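Local coordinates for protein carboxyl esterase NP (Bacillus subtilis, PDB 4CCW) that hydrolyses carboxylic esters to an alcohol and a carboxylate, as a naproxen esterase of the alpha/beta hydrolase superfamily, at residues 42-47 and 87-92; 59-64 and 91-96; 124-129 and 150-155; 244-249 and 271-276. All blocks are in the same frame, centred on the assembly; numbering follows the deposited sequence.

Contact 1 of 4, residues 42-47 and 87-92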
loop_
_atom_site.group_PDB
_atom_site.type_symbol
_atom_site.label_atom_id
_atom_site.label_comp_id
_atom_site.label_asym_id
_atom_site.label_seq_id
_atom_site.Cartn_x
_atom_site.Cartn_y
_atom_site.Cartn_z
ATOM N N GLY A 42 -2.869 -17.143 5.478
ATOM C CA GLY A 42 -3.116 -17.595 4.114
ATOM C C GLY A 42 -2.015 -17.292 3.128
ATOM O O GLY A 42 -1.026 -16.622 3.460
ATOM N N GLN A 43 -2.194 -17.794 1.908
ATOM C CA GLN A 43 -1.180 -17.668 0.861
ATOM C C GLN A 43 -1.092 -16.238 0.348
ATOM O O GLN A 43 -2.083 -15.664 -0.121
ATOM C CB GLN A 43 -1.459 -18.636 -0.294
ATOM C CG GLN A 43 -1.512 -20.106 0.115
ATOM C CD GLN A 43 -0.146 -20.712 0.377
ATOM O OE1 GLN A 43 0.884 -20.135 0.034
ATOM N NE2 GLN A 43 -0.131 -21.898 0.973
ATOM N N THR A 44 0.120 -15.691 0.414
ATOM C CA THR A 44 0.367 -14.286 0.150
ATOM C C THR A 44 1.213 -14.131 -1.113
ATOM O O THR A 44 2.296 -14.700 -1.220
ATOM C CB THR A 44 1.077 -13.650 1.362
ATOM O OG1 THR A 44 0.212 -13.751 2.497
ATOM C CG2 THR A 44 1.404 -12.190 1.125
ATOM N N HIS A 45 0.693 -13.367 -2.065
ATOM C CA HIS A 45 1.342 -13.186 -3.350
ATOM C C HIS A 45 2.414 -12.130 -3.263
ATOM O O HIS A 45 2.220 -11.068 -2.654
ATOM C CB HIS A 45 0.295 -12.852 -4.412
ATOM C CG HIS A 45 0.822 -12.886 -5.821
ATOM N ND1 HIS A 45 1.201 -11.775 -6.480
ATOM C CD2 HIS A 45 1.037 -13.948 -6.689
ATOM C CE1 HIS A 45 1.645 -12.112 -7.707
ATOM N NE2 HIS A 45 1.539 -13.439 -7.834
ATOM N N VAL A 46 3.572 -12.437 -3.841
ATOM C CA VAL A 46 4.732 -11.545 -3.809
ATOM C C VAL A 46 5.350 -11.456 -5.199
ATOM O O VAL A 46 5.453 -12.459 -5.920
ATOM C CB VAL A 46 5.809 -12.033 -2.800
ATOM C CG1 VAL A 46 6.977 -11.050 -2.707
ATOM C CG2 VAL A 46 5.215 -12.231 -1.418
ATOM N N ILE A 47 5.750 -10.242 -5.568
ATOM C CA ILE A 47 6.541 -9.998 -6.771
ATOM C C ILE A 47 7.939 -9.516 -6.351
ATOM O O ILE A 47 8.075 -8.478 -5.693
ATOM C CB ILE A 47 5.871 -8.943 -7.669
ATOM C CG1 ILE A 47 4.415 -9.328 -7.948
ATOM C CG2 ILE A 47 6.635 -8.793 -8.976
ATOM C CD1 ILE A 47 3.534 -8.165 -8.330
ATOM N N ASP A 87 1.221 -8.451 -1.805
ATOM C CA ASP A 87 -0.227 -8.212 -1.880
ATOM C C ASP A 87 -0.830 -8.349 -0.487
ATOM O O ASP A 87 -0.723 -9.404 0.135
ATOM C CB ASP A 87 -0.927 -9.171 -2.851
ATOM C CG ASP A 87 -0.878 -8.714 -4.302
ATOM O OD1 ASP A 87 -0.454 -7.581 -4.590
ATOM O OD2 ASP A 87 -1.269 -9.515 -5.182
ATOM N N ILE A 88 -1.433 -7.265 0.006
ATOM C CA ILE A 88 -2.006 -7.227 1.357
ATOM C C ILE A 88 -3.141 -8.232 1.508
ATOM O O ILE A 88 -4.112 -8.235 0.736
ATOM C CB ILE A 88 -2.468 -5.801 1.757
ATOM C CG1 ILE A 88 -1.277 -4.840 1.774
ATOM C CG2 ILE A 88 -3.169 -5.806 3.110
ATOM C CD1 ILE A 88 -1.697 -3.381 1.751
ATOM N N ILE A 89 -3.008 -9.079 2.521
ATOM C CA ILE A 89 -3.977 -10.123 2.785
ATOM C C ILE A 89 -5.357 -9.547 3.087
ATOM O O ILE A 89 -5.488 -8.623 3.893
ATOM C CB ILE A 89 -3.490 -11.062 3.917
ATOM C CG1 ILE A 89 -4.268 -12.378 3.906
ATOM C CG2 ILE A 89 -3.548 -10.370 5.276
ATOM C CD1 ILE A 89 -3.664 -13.432 3.007
ATOM N N GLY A 90 -6.375 -10.091 2.421
ATOM C CA GLY A 90 -7.761 -9.638 2.565
ATOM C C GLY A 90 -8.212 -8.550 1.593
ATOM O O GLY A 90 -9.414 -8.316 1.440
ATOM N N ASP A 91 -7.261 -7.888 0.936
ATOM C CA ASP A 91 -7.570 -6.811 -0.017
ATOM C C ASP A 91 -7.740 -7.395 -1.432
ATOM O O ASP A 91 -7.413 -8.559 -1.673
ATOM C CB ASP A 91 -6.468 -5.727 0.016
ATOM C CG ASP A 91 -6.880 -4.435 -0.674
ATOM O OD1 ASP A 91 -8.089 -4.134 -0.764
ATOM O OD2 ASP A 91 -5.987 -3.694 -1.132
ATOM N N LYS A 92 -8.289 -6.601 -2.347
ATOM C CA LYS A 92 -8.563 -7.052 -3.712
ATOM C C LYS A 92 -7.276 -7.204 -4.526
ATOM O O LYS A 92 -6.740 -6.234 -5.070
ATOM C CB LYS A 92 -9.568 -6.100 -4.394
ATOM C CG LYS A 92 -10.235 -6.651 -5.655
ATOM C CD LYS A 92 -11.214 -7.796 -5.375
ATOM C CE LYS A 92 -12.326 -7.407 -4.410
ATOM N NZ LYS A 92 -13.241 -6.369 -4.958
#
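D87 enters the contact through its backbone: D87 N donates to H45 O over 2.9 Å, a nearly straight bond (177°) that ties the first residue of the loop to strand 42-49. CB of D87 also leaves the backbone toward the strand. Its CG stands anti to the carbonyl carbon (chi1 -84°), which lays the carboxylate alongside the H45 side chain, both pointing the same way. The two flat groups are turned by 30° against each other, and OD2 of D87 comes obliquely to within 3.6 Å of ND1 of H45. The carboxylate is held from outside, OD1 by the hydroxyl of S67 and OD2 by that of Y21. O of D87 lies 3.6 Å from CG2 of T44. I89 comes next, its CG1 anti to the backbone N, and sends CD1 across T44 at about a right angle, 3.9 Å from OG1 of T44. OG1 of T44 bonds to NE1 of W110 and only weakly to O of G42. CD1 of I89 also reaches the carbonyl oxygens of G42 and Q43, each 4.2 Å away. From I88 to D91 the chain makes a type II turn and leaves the strand; at the backbone angles of G90 a CB would run into the preceding carbonyl oxygen. The geometry is that of an alpha/beta hydrolase sheet where antiparallel strand 42-49 borders strand 82-86 and the loop leaving it.

Contact 2 of 4, residues 59-64 and 91-96. With VKC ((2-hydroxyethoxy)acetic acid), chain B.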
loop_
_atom_site.group_PDB
_atom_site.type_symbol
_atom_site.label_atom_id
_atom_site.label_comp_id
_atom_site.label_asym_id
_atom_site.label_seq_id
_atom_site.Cartn_x
_atom_site.Cartn_y
_atom_site.Cartn_z
ATOM N N LEU A 59 7.368 -3.484 -0.263
ATOM C CA LEU A 59 6.359 -2.553 -0.749
ATOM C C LEU A 59 4.958 -3.052 -0.405
ATOM O O LEU A 59 4.630 -4.228 -0.598
ATOM C CB LEU A 59 6.475 -2.373 -2.268
ATOM C CG LEU A 59 7.861 -2.100 -2.871
ATOM C CD1 LEU A 59 7.794 -2.047 -4.388
ATOM C CD2 LEU A 59 8.465 -0.826 -2.311
ATOM N N LEU A 60 4.137 -2.139 0.099
ATOM C CA LEU A 60 2.766 -2.441 0.458
ATOM C C LEU A 60 1.872 -1.401 -0.232
ATOM O O LEU A 60 1.889 -0.223 0.112
ATOM C CB LEU A 60 2.581 -2.437 1.981
ATOM C CG LEU A 60 3.235 -3.575 2.784
ATOM C CD1 LEU A 60 3.170 -3.264 4.276
ATOM C CD2 LEU A 60 2.607 -4.934 2.483
ATOM N N HIS A 61 1.123 -1.880 -1.224
ATOM C CA HIS A 61 0.296 -1.069 -2.134
ATOM C C HIS A 61 -0.887 -0.374 -1.481
ATOM O O HIS A 61 -1.260 -0.682 -0.340
ATOM C CB HIS A 61 -0.246 -2.011 -3.193
ATOM C CG HIS A 61 -1.066 -3.135 -2.609
ATOM N ND1 HIS A 61 -2.358 -2.989 -2.294
ATOM C CD2 HIS A 61 -0.715 -4.440 -2.243
ATOM C CE1 HIS A 61 -2.828 -4.140 -1.766
ATOM N NE2 HIS A 61 -1.825 -5.026 -1.739
ATOM N N GLY A 62 -1.522 0.535 -2.225
ATOM C CA GLY A 62 -2.757 1.199 -1.765
ATOM C C GLY A 62 -3.981 0.309 -1.888
ATOM O O GLY A 62 -3.959 -0.670 -2.632
ATOM N N ALA A 63 -5.048 0.644 -1.167
ATOM C CA ALA A 63 -6.272 -0.174 -1.180
ATOM C C ALA A 63 -6.787 -0.408 -2.596
ATOM O O ALA A 63 -6.844 0.519 -3.394
ATOM C CB ALA A 63 -7.378 0.454 -0.326
ATOM N N LEU A 64 -7.135 -1.660 -2.884
ATOM C CA LEU A 64 -7.832 -2.072 -4.119
ATOM C C LEU A 64 -6.960 -2.063 -5.382
ATOM O O LEU A 64 -7.424 -2.471 -6.456
ATOM C CB LEU A 64 -9.108 -1.247 -4.353
ATOM C CG LEU A 64 -10.117 -1.089 -3.212
ATOM C CD1 LEU A 64 -11.283 -0.270 -3.738
ATOM C CD2 LEU A 64 -10.591 -2.429 -2.655
ATOM N N ASP A 91 -7.261 -7.888 0.936
ATOM C CA ASP A 91 -7.570 -6.811 -0.017
ATOM C C ASP A 91 -7.740 -7.395 -1.432
ATOM O O ASP A 91 -7.413 -8.559 -1.673
ATOM C CB ASP A 91 -6.468 -5.727 0.016
ATOM C CG ASP A 91 -6.880 -4.435 -0.674
ATOM O OD1 ASP A 91 -8.089 -4.134 -0.764
ATOM O OD2 ASP A 91 -5.987 -3.694 -1.132
ATOM N N LYS A 92 -8.289 -6.601 -2.347
ATOM C CA LYS A 92 -8.563 -7.052 -3.712
ATOM C C LYS A 92 -7.276 -7.204 -4.526
ATOM O O LYS A 92 -6.740 -6.234 -5.070
ATOM C CB LYS A 92 -9.568 -6.100 -4.394
ATOM C CG LYS A 92 -10.235 -6.651 -5.655
ATOM C CD LYS A 92 -11.214 -7.796 -5.375
ATOM C CE LYS A 92 -12.326 -7.407 -4.410
ATOM N NZ LYS A 92 -13.241 -6.369 -4.958
ATOM N N ASN A 93 -6.787 -8.445 -4.585
ATOM C CA ASN A 93 -5.494 -8.796 -5.181
ATOM C C ASN A 93 -5.337 -10.321 -5.219
ATOM O O ASN A 93 -6.321 -11.043 -5.092
ATOM C CB ASN A 93 -4.327 -8.134 -4.411
ATOM C CG ASN A 93 -4.336 -8.464 -2.924
ATOM O OD1 ASN A 93 -4.542 -9.615 -2.528
ATOM N ND2 ASN A 93 -4.107 -7.447 -2.087
ATOM N N LYS A 94 -4.101 -10.795 -5.350
ATOM C CA LYS A 94 -3.847 -12.232 -5.526
ATOM C C LYS A 94 -3.597 -12.999 -4.218
ATOM O O LYS A 94 -3.504 -14.231 -4.233
ATOM C CB LYS A 94 -2.678 -12.448 -6.494
ATOM C CG LYS A 94 -3.013 -12.330 -7.975
ATOM C CD LYS A 94 -1.887 -12.940 -8.800
ATOM C CE LYS A 94 -2.209 -12.996 -10.284
ATOM N NZ LYS A 94 -1.216 -13.821 -11.036
ATOM N N SER A 95 -3.476 -12.289 -3.094
ATOM C CA SER A 95 -3.381 -12.967 -1.798
ATOM C C SER A 95 -4.704 -13.617 -1.396
ATOM O O SER A 95 -5.782 -13.117 -1.727
ATOM C CB SER A 95 -2.879 -12.022 -0.713
ATOM O OG SER A 95 -1.522 -11.735 -0.965
ATOM N N ILE A 96 -4.622 -14.763 -0.727
ATOM C CA ILE A 96 -5.837 -15.533 -0.388
ATOM C C ILE A 96 -6.013 -15.671 1.132
ATOM O O ILE A 96 -5.305 -16.446 1.775
ATOM C CB ILE A 96 -5.879 -16.925 -1.085
ATOM C CG1 ILE A 96 -5.575 -16.807 -2.586
ATOM C CG2 ILE A 96 -7.235 -17.594 -0.884
ATOM C CD1 ILE A 96 -5.550 -18.135 -3.320
HETATM C C VKC B . -7.917 3.566 -2.651
HETATM O O VKC B . -7.773 4.322 -1.666
HETATM C CA VKC B . -9.201 2.780 -2.782
HETATM C CD VKC B . -11.605 1.465 -0.463
HETATM C CG VKC B . -11.194 2.510 -1.501
HETATM O OAD VKC B . -9.778 2.622 -1.490
HETATM O OE1 VKC B . -12.757 0.736 -0.915
HETATM O OXT VKC B . -7.033 3.438 -3.526
#
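The H61-G62-A63-L64 loop after strand 56-60 is the His-Gly loop that in alpha/beta hydrolases commonly supplies part of the oxyanion hole, and here D91 bonds to the backbone of that loop. L64 N donates to OD2 of D91 over 2.9 Å, at an angle of 164° and on the syn lone pair of that oxygen. The same OD2 lies in the plane of the H61 ring, 3.3 Å from CE1 of H61, with ring and carboxylate only 15° from coplanar. An alanine at D91 would probably leave the L64 amide without this acceptor and let the pocket loop shift. The H61 ring is fixed at both nitrogens: ND1 gives a 2.8 Å bond to O of G62, closing the loop on itself, and NE2 receives the backbone N-H of I88. The two methyls of L64 part company: CD2 turns to D91 and K92, 3.6 Å from OD1 of D91, while CD1 approaches OE1 of the bound (2-hydroxyethoxy)acetic acid to 3.3 Å. A63 lines the same pocket, with CB 3.4 Å from the ether oxygen OAD of the ligand, and its amide N is bonded to S129 OG. Farther along, N93 crosses H61 at about a right angle. Its ND2 serves O of I88, and its OD1 accepts from S95 N at 2.9 Å, forming an Asx turn.

Contact 3 of 4, residues 124-129 and 150-155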
loop_
_atom_site.group_PDB
_atom_site.type_symbol
_atom_site.label_atom_id
_atom_site.label_comp_id
_atom_site.label_asym_id
_atom_site.label_seq_id
_atom_site.Cartn_x
_atom_site.Cartn_y
_atom_site.Cartn_z
ATOM N N HIS A 124 13.840 -2.199 4.710
ATOM C CA HIS A 124 13.204 -0.930 4.394
ATOM C C HIS A 124 11.803 -1.235 3.968
ATOM O O HIS A 124 11.523 -2.328 3.469
ATOM C CB HIS A 124 13.962 -0.202 3.296
ATOM C CG HIS A 124 15.312 0.328 3.739
ATOM N ND1 HIS A 124 15.442 1.327 4.630
ATOM C CD2 HIS A 124 16.606 -0.039 3.368
ATOM C CE1 HIS A 124 16.755 1.594 4.819
ATOM N NE2 HIS A 124 17.464 0.758 4.045
ATOM N N MET A 125 10.901 -0.275 4.182
ATOM C CA MET A 125 9.507 -0.448 3.812
ATOM C C MET A 125 8.988 0.810 3.155
ATOM O O MET A 125 9.366 1.926 3.541
ATOM C CB MET A 125 8.633 -0.763 5.029
ATOM C CG MET A 125 9.038 -2.016 5.788
ATOM S SD MET A 125 7.987 -2.266 7.231
ATOM C CE MET A 125 6.449 -2.762 6.438
ATOM N N ILE A 126 8.117 0.614 2.164
ATOM C CA ILE A 126 7.380 1.698 1.540
ATOM C C ILE A 126 5.944 1.232 1.473
ATOM O O ILE A 126 5.665 0.115 1.034
ATOM C CB ILE A 126 7.891 2.007 0.115
ATOM C CG1 ILE A 126 9.380 2.400 0.157
ATOM C CG2 ILE A 126 7.051 3.100 -0.540
ATOM C CD1 ILE A 126 10.057 2.418 -1.210
ATOM N N GLY A 127 5.030 2.090 1.911
ATOM C CA GLY A 127 3.616 1.751 1.879
ATOM C C GLY A 127 2.814 2.971 1.514
ATOM O O GLY A 127 3.061 4.063 2.044
ATOM N N LEU A 128 1.854 2.795 0.599
ATOM C CA LEU A 128 0.967 3.881 0.223
ATOM C C LEU A 128 -0.459 3.527 0.639
ATOM O O LEU A 128 -0.858 2.351 0.584
ATOM C CB LEU A 128 1.073 4.171 -1.287
ATOM C CG LEU A 128 0.271 5.340 -1.864
ATOM C CD1 LEU A 128 1.093 6.138 -2.872
ATOM C CD2 LEU A 128 -1.025 4.836 -2.481
ATOM N N SER A 129 -1.227 4.541 1.056
ATOM C CA SER A 129 -2.659 4.338 1.406
ATOM C C SER A 129 -2.798 3.225 2.463
ATOM O O SER A 129 -2.133 3.274 3.490
ATOM C CB SER A 129 -3.502 4.091 0.126
ATOM O OG SER A 129 -4.672 3.285 0.339
ATOM N N ALA A 150 9.065 4.567 4.554
ATOM C CA ALA A 150 8.485 5.662 3.801
ATOM C C ALA A 150 6.994 5.393 3.761
ATOM O O ALA A 150 6.546 4.335 3.280
ATOM C CB ALA A 150 9.060 5.722 2.391
ATOM N N ILE A 151 6.238 6.338 4.299
ATOM C CA ILE A 151 4.790 6.191 4.434
ATOM C C ILE A 151 4.193 7.232 3.518
ATOM O O ILE A 151 4.411 8.427 3.709
ATOM C CB ILE A 151 4.355 6.353 5.913
ATOM C CG1 ILE A 151 4.905 5.182 6.743
ATOM C CG2 ILE A 151 2.840 6.474 6.040
ATOM C CD1 ILE A 151 4.719 5.323 8.245
ATOM N N LEU A 152 3.475 6.767 2.494
ATOM C CA LEU A 152 2.963 7.650 1.452
ATOM C C LEU A 152 1.455 7.735 1.553
ATOM O O LEU A 152 0.789 6.701 1.477
ATOM C CB LEU A 152 3.345 7.117 0.055
ATOM C CG LEU A 152 4.771 7.297 -0.510
ATOM C CD1 LEU A 152 5.898 7.222 0.508
ATOM C CD2 LEU A 152 5.028 6.301 -1.636
ATOM N N SER A 153 0.910 8.948 1.702
ATOM C CA SER A 153 -0.552 9.129 1.664
ATOM C C SER A 153 -1.278 8.034 2.483
ATOM O O SER A 153 -2.162 7.351 1.959
ATOM C CB SER A 153 -1.053 9.056 0.218
ATOM O OG SER A 153 -0.362 9.982 -0.604
ATOM N N PRO A 154 -0.899 7.855 3.767
ATOM C CA PRO A 154 -1.432 6.710 4.521
ATOM C C PRO A 154 -2.945 6.740 4.721
ATOM O O PRO A 154 -3.515 7.810 4.945
ATOM C CB PRO A 154 -0.751 6.836 5.880
ATOM C CG PRO A 154 -0.402 8.301 6.003
ATOM C CD PRO A 154 -0.015 8.690 4.599
ATOM N N ALA A 155 -3.575 5.566 4.704
ATOM C CA ALA A 155 -4.986 5.484 5.067
ATOM C C ALA A 155 -5.073 5.837 6.541
ATOM O O ALA A 155 -4.412 5.219 7.373
ATOM C CB ALA A 155 -5.535 4.089 4.836
#
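I126, L128, A150 and L152 fill one face of two parallel strands whose axes run 7° apart. The small CB of A150 is a low spot, and CG1 of I126 settles against it at 4.0 Å. L152 is the bump: its CD2 lodges between CG2 of I126, 3.9 Å away, and CD1 of L128 at 4.1 Å. L128, with CG anti to the backbone N (chi1 -177°), crosses L152 at about a right angle and presses CD1 onto CB of L152 at 3.8 Å. An alanine at L128 would probably uncover this flank of L152 and open a gap next to M69 and W70. On the opposite face, G127 brings no side chain next to I151. Regular parallel bonds join the strands, among them L152 N to G127 O at 2.8 Å. Beyond them the backbone of S129 is held at both ends: S129 N gives 3.0 Å to L152 O, and A155 N reaches S129 O from above the carbonyl plane, also at 3.0 Å. So held, S129 has a positive phi (55°) at the strand-to-helix junction, consistent with the strained nucleophile elbow of a GxSxG serine hydrolase and with its place in the ligand pocket.

Contact 4 of 4, residues 244-249 and 271-276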
loop_
_atom_site.group_PDB
_atom_site.type_symbol
_atom_site.label_atom_id
_atom_site.label_comp_id
_atom_site.label_asym_id
_atom_site.label_seq_id
_atom_site.Cartn_x
_atom_site.Cartn_y
_atom_site.Cartn_z
ATOM N N GLU A 244 -4.230 16.025 -2.119
ATOM C CA GLU A 244 -4.872 14.946 -1.328
ATOM C C GLU A 244 -6.338 15.238 -1.036
ATOM O O GLU A 244 -6.698 16.375 -0.746
ATOM C CB GLU A 244 -4.097 14.699 -0.017
ATOM C CG GLU A 244 -4.728 13.639 0.885
ATOM C CD GLU A 244 -4.764 12.269 0.232
ATOM O OE1 GLU A 244 -3.771 11.513 0.363
ATOM O OE2 GLU A 244 -5.787 11.971 -0.429
ATOM N N VAL A 245 -7.177 14.204 -1.097
ATOM C CA VAL A 245 -8.619 14.345 -0.888
ATOM C C VAL A 245 -9.138 13.520 0.289
ATOM O O VAL A 245 -10.275 13.739 0.749
ATOM C CB VAL A 245 -9.431 13.929 -2.136
ATOM C CG1 VAL A 245 -9.207 14.907 -3.293
ATOM C CG2 VAL A 245 -9.112 12.481 -2.520
ATOM N N ILE A 246 -8.354 12.551 0.767
ATOM C CA ILE A 246 -8.866 11.630 1.804
ATOM C C ILE A 246 -8.844 12.263 3.197
ATOM O O ILE A 246 -9.537 11.794 4.107
ATOM C CB ILE A 246 -8.189 10.219 1.795
ATOM C CG1 ILE A 246 -6.736 10.262 2.304
ATOM C CG2 ILE A 246 -8.319 9.585 0.394
ATOM C CD1 ILE A 246 -6.229 8.940 2.893
ATOM N N TYR A 247 -8.024 13.310 3.336
ATOM C CA TYR A 247 -8.004 14.208 4.493
ATOM C C TYR A 247 -7.194 15.435 4.090
ATOM O O TYR A 247 -6.713 15.533 2.942
ATOM C CB TYR A 247 -7.436 13.508 5.752
ATOM C CG TYR A 247 -6.203 12.673 5.468
ATOM C CD1 TYR A 247 -5.106 13.234 4.790
ATOM C CD2 TYR A 247 -6.139 11.335 5.856
ATOM C CE1 TYR A 247 -3.991 12.482 4.503
ATOM C CE2 TYR A 247 -5.023 10.570 5.589
ATOM C CZ TYR A 247 -3.940 11.158 4.919
ATOM O OH TYR A 247 -2.827 10.412 4.632
ATOM N N ASP A 248 -7.038 16.388 5.000
ATOM C CA ASP A 248 -6.245 17.574 4.695
ATOM C C ASP A 248 -4.761 17.251 4.891
ATOM O O ASP A 248 -4.359 16.829 5.984
ATOM C CB ASP A 248 -6.689 18.743 5.574
ATOM C CG ASP A 248 -5.925 20.027 5.269
ATOM O OD1 ASP A 248 -4.677 20.029 5.239
ATOM O OD2 ASP A 248 -6.576 21.069 5.086
ATOM N N PRO A 249 -3.955 17.370 3.813
ATOM C CA PRO A 249 -2.597 16.839 3.920
ATOM C C PRO A 249 -1.745 17.697 4.834
ATOM O O PRO A 249 -0.833 17.194 5.466
ATOM C CB PRO A 249 -2.077 16.876 2.474
ATOM C CG PRO A 249 -2.865 17.967 1.810
ATOM C CD PRO A 249 -4.228 17.925 2.478
ATOM N N ALA A 271 0.729 16.753 -6.934
ATOM C CA ALA A 271 0.387 15.360 -6.692
ATOM C C ALA A 271 -0.689 15.301 -5.619
ATOM O O ALA A 271 -0.826 16.203 -4.809
ATOM C CB ALA A 271 1.615 14.568 -6.246
ATOM N N GLY A 272 -1.462 14.236 -5.649
ATOM C CA GLY A 272 -2.502 14.036 -4.663
ATOM C C GLY A 272 -2.236 12.739 -3.945
ATOM O O GLY A 272 -1.106 12.443 -3.558
ATOM N N HIS A 273 -3.302 11.966 -3.762
ATOM C CA HIS A 273 -3.233 10.714 -3.032
ATOM C C HIS A 273 -2.271 9.711 -3.632
ATOM O O HIS A 273 -1.444 9.137 -2.927
ATOM C CB HIS A 273 -4.639 10.118 -2.931
ATOM C CG HIS A 273 -4.747 8.959 -1.982
ATOM N ND1 HIS A 273 -4.444 9.055 -0.668
ATOM C CD2 HIS A 273 -5.146 7.639 -2.197
ATOM C CE1 HIS A 273 -4.639 7.855 -0.084
ATOM N NE2 HIS A 273 -5.072 6.999 -1.019
ATOM N N VAL A 274 -2.384 9.460 -4.925
ATOM C CA VAL A 274 -1.591 8.397 -5.540
ATOM C C VAL A 274 -0.288 9.001 -6.065
ATOM O O VAL A 274 0.048 8.935 -7.264
ATOM C CB VAL A 274 -2.403 7.637 -6.616
ATOM C CG1 VAL A 274 -1.734 6.303 -6.933
ATOM C CG2 VAL A 274 -3.823 7.381 -6.114
ATOM N N LEU A 275 0.456 9.606 -5.144
ATOM C CA LEU A 275 1.592 10.440 -5.504
ATOM C C LEU A 275 2.760 9.691 -6.171
ATOM O O LEU A 275 3.508 10.267 -6.963
ATOM C CB LEU A 275 2.038 11.279 -4.289
ATOM C CG LEU A 275 2.401 10.624 -2.961
ATOM C CD1 LEU A 275 3.817 10.081 -3.020
ATOM C CD2 LEU A 275 2.316 11.642 -1.828
ATOM N N SER A 276 2.889 8.403 -5.862
ATOM C CA SER A 276 3.899 7.538 -6.482
ATOM C C SER A 276 3.688 7.363 -7.997
ATOM O O SER A 276 4.646 7.110 -8.745
ATOM C CB SER A 276 3.904 6.168 -5.784
ATOM O OG SER A 276 2.632 5.541 -5.877
#
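I246 lays its CG2 methyl over one face of the H273 imidazole, 4.1 Å from the ring centroid and 13° off the normal, a CH-pi contact displaced toward the rim. The two side chains cross at about a right angle, and CD1 of I246 ends 3.5 Å from CE1 of H273. CG1 of the same side chain sits 3.6 Å above the ring of Y247, so I246 touches both rings: CG2 on H273 and CG1 over the centre of Y247. M185 of helix 177-185 also touches both I246 and H273. E244 approaches the imidazole from a different direction, at its edge. ND1 of H273 donates to OE1 of E244 over 2.7 Å, at 168°, with OE1 in the ring plane and offering its syn lone pair. The carboxylate is nevertheless turned 63° from that plane. The E244 side chain starts with CG anti to the backbone N and then bends at chi2, which carries the carboxylate alongside H273. The second oxygen is pinned by its own chain: OE2 of E244 accepts from V245 N at 2.7 Å and from I246 N at 2.9 Å, the latter arriving from above the carboxylate plane. H273 is also tied through its backbone, since its O accepts from S153 OG. Each oxygen of E244 therefore has a partner, and the ring of H273 is fixed in rotation by an edge bond and a face contact. That is consistent with a Ser-His-acid triad, in which ND1 bonded to the acid orients NE2 toward S129, and with H273 as the proton acceptor.

Contacts 1, 2 and 3 all reach one mixed sheet. Contacts 1 and 2 have centres about 6 Å apart and share D91 and K92: strands 42-49 and 56-60 follow each other in the chain and both meet the loop between strands 82-86 and 96-97. Contact 3 begins after both have closed, on strand 123-128, the parallel neighbour of 56-60; its centre is about 13 Å from that of contact 2. Contact 4, last along the chain, joins the loop after strand 236-241 to the H273 loop that runs into helix 275-278, about 12 Å from contact 3, centre to centre, and about 24 Å from contact 1, across the chain's centre. Contacts 2, 3 and 4 thus bring together part of the ligand pocket.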